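Local coordinates for aq_2013 protein (Aquifex aeolicus, PDB 2P6C) that is of unknown function but belongs to the UPF0047 (YjbQ) family and packs as three copies in its assembly, at residues Asp62-Leu67 / Ala120-Gln125; Lys14-Ile19 / Asn86-Leu91. One frame throughout, in Å; residues are numbered along the deposited sequence.

Contacts 1 and 2 sit side by side, their centres about 5 Å apart, and each joins one of two successive helices, 57-70 and 87-96, to the same three-stranded antiparallel sheet. Strands 116-121 and 17-20 are neighbours in it: E121 N lies 2.8 Å from E17 O, a probable hydrogen bond, and beyond the strand ends G124 N approaches R15 O to 2.7 Å, probably another. F122, whose ring serves contact 1, also brings its backbone O within 3.6 Å of A89 CB in the helix of contact 2. One phosphate ion, probably from the crystallisation liquor, is reached from both contacts, by Q125 of 120-125 and by R15 of 14-19.

Contact 1 (Asp62-Leu67 / Ala120-Gln125); sequences DIWEWL and AEFDGQ. With PO4 (phosphate ion), chain D.
W64 and L67, one turn apart on helix 57-70, both meet F122, so this part of the helix meets the three-stranded antiparallel sheet where strand 116-121 ends. The CG of W64 lies anti to the carbonyl carbon (chi1 -73°), which carries the six-membered ring to the strand end, where W64 CZ3 is 3.7 Å from F122 CD1. The centroids of the W64 six-membered ring and the F122 ring are 5.9 Å apart with planes at 77°, and W64 CZ3 lies at the edge of the F122 ring, near its plane. At its own edge, W64 CH2 approaches E121 O at 3.4 Å. Trimmed to an alanine here, the side chain loses its indole, which is likely to leave a gap beside the F122 ring and E121 O. L67 follows, with L67 CD1 3.8 Å from F122 CE1, the two side chains crossing at about a right angle. Thus F122 is held from two helix positions, without a hydrogen bond between the segments. The E121 carboxylate turns away towards Y119 and K128, and its OE2 accepts D123 N at 3.1 Å. The F122 ring has a polar neighbour in its own segment: A120 O stands 3.6 Å above the plane, over the ring centre.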
loop_
_atom_site.group_PDB
_atom_site.type_symbol
_atom_site.label_atom_id
_atom_site.label_comp_id
_atom_site.label_asym_id
_atom_site.label_seq_id
_atom_site.Cartn_x
_atom_site.Cartn_y
_atom_site.Cartn_z
ATOM N N ASP A 62 6.956 10.452 16.961
ATOM C CA ASP A 62 5.827 11.120 16.315
ATOM C C ASP A 62 4.837 10.109 15.725
ATOM O O ASP A 62 3.633 10.299 15.748
ATOM C CB ASP A 62 6.323 12.063 15.202
ATOM C CG ASP A 62 7.133 13.235 15.759
ATOM O OD1 ASP A 62 6.759 13.764 16.810
ATOM O OD2 ASP A 62 8.103 13.629 15.111
ATOM N N ILE A 63 5.356 9.013 15.147
ATOM C CA ILE A 63 4.420 8.070 14.467
ATOM C C ILE A 63 3.570 7.339 15.542
ATOM O O ILE A 63 2.399 7.042 15.349
ATOM C CB ILE A 63 5.094 7.134 13.401
ATOM C CG1 ILE A 63 6.299 6.357 13.956
ATOM C CG2 ILE A 63 5.627 7.952 12.180
ATOM C CD1 ILE A 63 6.483 4.971 13.334
ATOM N N TRP A 64 4.182 6.974 16.667
ATOM C CA TRP A 64 3.339 6.346 17.664
ATOM C C TRP A 64 2.255 7.310 18.153
ATOM O O TRP A 64 1.096 6.935 18.292
ATOM C CB TRP A 64 4.201 5.878 18.825
ATOM C CG TRP A 64 4.994 4.692 18.423
ATOM C CD1 TRP A 64 6.383 4.640 18.241
ATOM C CD2 TRP A 64 4.490 3.371 18.116
ATOM N NE1 TRP A 64 6.814 3.415 17.849
ATOM C CE2 TRP A 64 5.618 2.577 17.756
ATOM C CE3 TRP A 64 3.237 2.805 18.103
ATOM C CZ2 TRP A 64 5.458 1.252 17.407
ATOM C CZ3 TRP A 64 3.079 1.474 17.751
ATOM C CH2 TRP A 64 4.198 0.695 17.397
ATOM N N GLU A 65 2.636 8.561 18.405
ATOM C CA GLU A 65 1.675 9.547 18.883
ATOM C C GLU A 65 0.558 9.790 17.828
ATOM O O GLU A 65 -0.623 9.857 18.140
ATOM C CB GLU A 65 2.452 10.843 19.280
ATOM C CG GLU A 65 3.465 10.618 20.444
ATOM C CD GLU A 65 4.218 11.901 20.862
ATOM O OE1 GLU A 65 4.346 12.797 20.040
ATOM O OE2 GLU A 65 4.650 11.976 22.011
ATOM N N TRP A 66 0.928 9.889 16.503
ATOM C CA TRP A 66 -0.035 10.076 15.399
ATOM C C TRP A 66 -0.967 8.862 15.239
ATOM O O TRP A 66 -2.181 8.973 15.100
ATOM C CB TRP A 66 0.771 10.270 14.111
ATOM C CG TRP A 66 -0.082 10.471 12.909
ATOM C CD1 TRP A 66 -0.831 11.617 12.599
ATOM C CD2 TRP A 66 -0.181 9.593 11.760
ATOM N NE1 TRP A 66 -1.404 11.552 11.370
ATOM C CE2 TRP A 66 -1.006 10.258 10.809
ATOM C CE3 TRP A 66 0.323 8.345 11.464
ATOM C CZ2 TRP A 66 -1.295 9.660 9.598
ATOM C CZ3 TRP A 66 0.033 7.748 10.248
ATOM C CH2 TRP A 66 -0.785 8.412 9.313
ATOM N N LEU A 67 -0.342 7.659 15.258
ATOM C CA LEU A 67 -1.133 6.420 15.272
ATOM C C LEU A 67 -2.176 6.389 16.426
ATOM O O LEU A 67 -3.345 6.080 16.234
ATOM C CB LEU A 67 -0.161 5.225 15.370
ATOM C CG LEU A 67 0.645 4.955 14.076
ATOM C CD1 LEU A 67 1.490 3.684 14.168
ATOM C CD2 LEU A 67 -0.250 4.787 12.847
ATOM N N ALA A 120 6.425 -3.213 12.202
ATOM C CA ALA A 120 5.770 -2.418 13.213
ATOM C C ALA A 120 4.696 -3.248 13.939
ATOM O O ALA A 120 3.628 -3.550 13.411
ATOM C CB ALA A 120 5.198 -1.179 12.519
ATOM N N GLU A 121 5.049 -3.682 15.161
ATOM C CA GLU A 121 4.198 -4.517 15.977
ATOM C C GLU A 121 3.154 -3.633 16.717
ATOM O O GLU A 121 3.487 -2.674 17.400
ATOM C CB GLU A 121 5.113 -5.384 16.912
ATOM C CG GLU A 121 4.297 -6.264 17.860
ATOM C CD GLU A 121 3.485 -7.251 17.051
ATOM O OE1 GLU A 121 4.024 -8.280 16.669
ATOM O OE2 GLU A 121 2.312 -6.975 16.803
ATOM N N PHE A 122 1.866 -3.952 16.603
ATOM C CA PHE A 122 0.829 -3.179 17.285
ATOM C C PHE A 122 0.102 -3.956 18.390
ATOM O O PHE A 122 -0.667 -3.372 19.160
ATOM C CB PHE A 122 -0.186 -2.653 16.265
ATOM C CG PHE A 122 0.439 -1.865 15.146
ATOM C CD1 PHE A 122 1.358 -0.858 15.422
ATOM C CD2 PHE A 122 0.119 -2.136 13.821
ATOM C CE1 PHE A 122 1.953 -0.131 14.396
ATOM C CE2 PHE A 122 0.712 -1.411 12.779
ATOM C CZ PHE A 122 1.632 -0.408 13.070
ATOM N N ASP A 123 0.354 -5.264 18.458
ATOM C CA ASP A 123 -0.178 -6.206 19.454
ATOM C C ASP A 123 0.675 -7.438 19.590
ATOM O O ASP A 123 0.315 -8.573 19.331
ATOM C CB ASP A 123 -1.587 -6.614 19.018
ATOM C CG ASP A 123 -2.285 -7.412 20.121
ATOM O OD1 ASP A 123 -1.904 -7.260 21.284
ATOM O OD2 ASP A 123 -3.226 -8.138 19.809
ATOM N N GLY A 124 1.907 -7.179 20.004
ATOM C CA GLY A 124 2.867 -8.249 20.069
ATOM C C GLY A 124 2.832 -9.138 21.316
ATOM O O GLY A 124 1.788 -9.392 21.910
ATOM N N GLN A 125 4.024 -9.599 21.686
ATOM C CA GLN A 125 4.235 -10.503 22.811
ATOM C C GLN A 125 3.787 -11.930 22.485
ATOM O O GLN A 125 3.565 -12.740 23.378
ATOM C CB GLN A 125 3.532 -9.989 24.073
ATOM C CG GLN A 125 4.154 -8.705 24.597
ATOM C CD GLN A 125 3.550 -8.254 25.911
ATOM O OE1 GLN A 125 2.403 -8.587 26.221
ATOM N NE2 GLN A 125 4.325 -7.525 26.707
HETATM P P PO4 D . 3.994 -3.834 27.293
HETATM O O1 PO4 D . 3.626 -4.964 28.183
HETATM O O2 PO4 D . 5.367 -4.007 26.957
HETATM O O3 PO4 D . 3.021 -3.794 26.257
HETATM O O4 PO4 D . 3.860 -2.513 28.096
#

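Contact 2 (Lys14-Ile19 / Asn86-Leu91); sequences KRRELI and NGDAHL. With PO4 (phosphate ion), chain D; PO4 (phosphate ion), chain E.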
loop_
_atom_site.group_PDB
_atom_site.type_symbol
_atom_site.label_atom_id
_atom_site.label_comp_id
_atom_site.label_asym_id
_atom_site.label_seq_id
_atom_site.Cartn_x
_atom_site.Cartn_y
_atom_site.Cartn_z
ATOM N N LYS A 14 7.225 -6.184 23.929
ATOM C CA LYS A 14 6.133 -5.233 24.178
ATOM C C LYS A 14 4.963 -5.430 23.256
ATOM O O LYS A 14 5.107 -5.908 22.138
ATOM C CB LYS A 14 6.616 -3.829 23.924
ATOM C CG LYS A 14 7.464 -3.259 25.052
ATOM C CD LYS A 14 8.667 -2.518 24.501
ATOM C CE LYS A 14 8.486 -1.004 24.566
ATOM N NZ LYS A 14 9.666 -0.370 24.014
ATOM N N ARG A 15 3.785 -4.947 23.633
ATOM C CA ARG A 15 2.624 -4.986 22.750
ATOM C C ARG A 15 2.870 -4.201 21.456
ATOM O O ARG A 15 2.493 -4.615 20.367
ATOM C CB ARG A 15 1.427 -4.398 23.506
ATOM C CG ARG A 15 0.438 -5.474 23.960
ATOM C CD ARG A 15 -0.417 -5.020 25.151
ATOM N NE ARG A 15 0.417 -4.393 26.182
ATOM C CZ ARG A 15 -0.204 -3.656 27.124
ATOM N NH1 ARG A 15 -1.519 -3.530 27.110
ATOM N NH2 ARG A 15 0.516 -3.037 28.062
ATOM N N ARG A 16 3.505 -3.038 21.584
ATOM C CA ARG A 16 3.813 -2.170 20.445
ATOM C C ARG A 16 5.316 -1.983 20.354
ATOM O O ARG A 16 5.971 -1.664 21.346
ATOM C CB ARG A 16 3.167 -0.795 20.613
ATOM C CG ARG A 16 1.651 -0.806 20.639
ATOM C CD ARG A 16 1.107 0.570 21.000
ATOM N NE ARG A 16 -0.351 0.582 21.055
ATOM C CZ ARG A 16 -1.065 1.563 21.593
ATOM N NH1 ARG A 16 -0.454 2.616 22.125
ATOM N NH2 ARG A 16 -2.392 1.487 21.616
ATOM N N GLU A 17 5.865 -2.150 19.159
ATOM C CA GLU A 17 7.300 -2.010 18.989
ATOM C C GLU A 17 7.668 -1.864 17.521
ATOM O O GLU A 17 6.955 -2.340 16.639
ATOM C CB GLU A 17 7.991 -3.241 19.571
ATOM C CG GLU A 17 9.405 -3.011 20.055
ATOM C CD GLU A 17 9.940 -4.210 20.820
ATOM O OE1 GLU A 17 9.152 -4.838 21.560
ATOM O OE2 GLU A 17 11.145 -4.519 20.696
ATOM N N LEU A 18 8.789 -1.200 17.272
ATOM C CA LEU A 18 9.385 -0.893 15.991
ATOM C C LEU A 18 10.582 -1.800 15.843
ATOM O O LEU A 18 11.568 -1.690 16.559
ATOM C CB LEU A 18 9.825 0.590 15.976
ATOM C CG LEU A 18 9.690 1.292 14.600
ATOM C CD1 LEU A 18 8.593 0.673 13.732
ATOM C CD2 LEU A 18 9.350 2.776 14.727
ATOM N N ILE A 19 10.653 -2.734 14.903
ATOM C CA ILE A 19 11.831 -3.590 14.750
ATOM C C ILE A 19 12.488 -3.465 13.382
ATOM O O ILE A 19 11.834 -3.674 12.362
ATOM C CB ILE A 19 11.462 -5.081 14.919
ATOM C CG1 ILE A 19 10.667 -5.292 16.206
ATOM C CG2 ILE A 19 12.740 -5.925 14.960
ATOM C CD1 ILE A 19 11.487 -5.089 17.452
ATOM N N ASN A 86 -7.922 -5.323 21.096
ATOM C CA ASN A 86 -6.811 -4.888 20.280
ATOM C C ASN A 86 -7.327 -4.237 19.010
ATOM O O ASN A 86 -6.617 -4.089 18.024
ATOM C CB ASN A 86 -5.936 -6.104 19.945
ATOM C CG ASN A 86 -6.680 -7.050 19.033
ATOM O OD1 ASN A 86 -7.882 -6.931 18.816
ATOM N ND2 ASN A 86 -5.930 -8.026 18.495
ATOM N N GLY A 87 -8.595 -3.837 19.055
ATOM C CA GLY A 87 -9.208 -3.179 17.915
ATOM C C GLY A 87 -8.325 -2.097 17.316
ATOM O O GLY A 87 -8.180 -2.019 16.096
ATOM N N ASP A 88 -7.722 -1.265 18.162
ATOM C CA ASP A 88 -6.866 -0.194 17.657
ATOM C C ASP A 88 -5.697 -0.727 16.827
ATOM O O ASP A 88 -5.228 -0.057 15.906
ATOM C CB ASP A 88 -6.329 0.679 18.803
ATOM C CG ASP A 88 -5.264 -0.025 19.642
ATOM O OD1 ASP A 88 -5.629 -0.845 20.506
ATOM O OD2 ASP A 88 -4.058 0.249 19.438
ATOM N N ALA A 89 -5.222 -1.926 17.150
ATOM C CA ALA A 89 -4.108 -2.520 16.408
ATOM C C ALA A 89 -4.511 -2.851 14.975
ATOM O O ALA A 89 -3.699 -2.773 14.051
ATOM C CB ALA A 89 -3.619 -3.782 17.112
ATOM N N HIS A 90 -5.765 -3.246 14.800
ATOM C CA HIS A 90 -6.278 -3.571 13.480
ATOM C C HIS A 90 -6.373 -2.294 12.666
ATOM O O HIS A 90 -6.008 -2.263 11.493
ATOM C CB HIS A 90 -7.655 -4.211 13.603
ATOM C CG HIS A 90 -7.617 -5.640 14.033
ATOM N ND1 HIS A 90 -7.486 -6.682 13.140
ATOM C CD2 HIS A 90 -7.677 -6.204 15.262
ATOM C CE1 HIS A 90 -7.471 -7.826 13.800
ATOM N NE2 HIS A 90 -7.585 -7.563 15.090
ATOM N N LEU A 91 -6.865 -1.236 13.302
ATOM C CA LEU A 91 -6.994 0.042 12.624
ATOM C C LEU A 91 -5.611 0.565 12.230
ATOM O O LEU A 91 -5.425 1.075 11.117
ATOM C CB LEU A 91 -7.733 1.040 13.522
ATOM C CG LEU A 91 -9.171 0.630 13.877
ATOM C CD1 LEU A 91 -9.782 1.657 14.829
ATOM C CD2 LEU A 91 -10.015 0.507 12.606
HETATM P P PO4 D . 3.994 -3.834 27.293
HETATM O O1 PO4 D . 3.626 -4.964 28.183
HETATM O O2 PO4 D . 5.367 -4.007 26.957
HETATM O O3 PO4 D . 3.021 -3.794 26.257
HETATM O O4 PO4 D . 3.860 -2.513 28.096
HETATM P P PO4 E . -6.993 -10.873 16.891
HETATM O O1 PO4 E . -6.810 -11.621 15.690
HETATM O O2 PO4 E . -7.806 -9.709 16.871
HETATM O O3 PO4 E . -5.593 -10.444 17.406
HETATM O O4 PO4 E . -7.509 -11.703 17.962
HETATM O O HOH W 1 -1.583 -0.817 19.145
#
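R16 and D88 form the salt bridge that links the loop leading into strand 17-20, an outermost strand of the three-stranded antiparallel sheet within this chain, to the first turn of helix 87-96. R16 NH2 donates to D88 OD2 at 3.0 Å, but with an N-H...O angle of 137° the bond is bent. The guanidinium and carboxylate planes stand 75° apart, and NH2 meets OD2 from above the carboxylate plane, so this is no flat, two-pronged pairing. R16 reaches across with its chain extended from CG to NE, while D88 CG sits between its backbone N and carbonyl carbon (chi1 72°). Neither charge relies on this bridge alone: K92 also pairs with D88 OD2, and E68 with R16 NH2.

A water reinforces the ion pair. It accepts from R16 NE at 2.7 Å and donates to D88 OD2, also at 2.7 Å.

R15, N86 and H90 bind two phosphate ions, probably from the crystallisation liquor. Near 14-19, O3 of the phosphate of chain D takes R15 N at 3.0 Å and R15 NE at 2.7 Å, so backbone and side chain grip one oxygen, with the phosphorus in the plane of the guanidinium at its edge. Near the start of helix 87-96, the phosphate of chain E is bound by N86 and H90; H79 NE2 is hydrogen-bonded to a phosphate too, and its ring meets that of H90 edge-to-face. There a single oxygen, O2, receives N86 ND2 at 3.0 Å and, along a nearly straight bond, H90 NE2 at 2.8 Å.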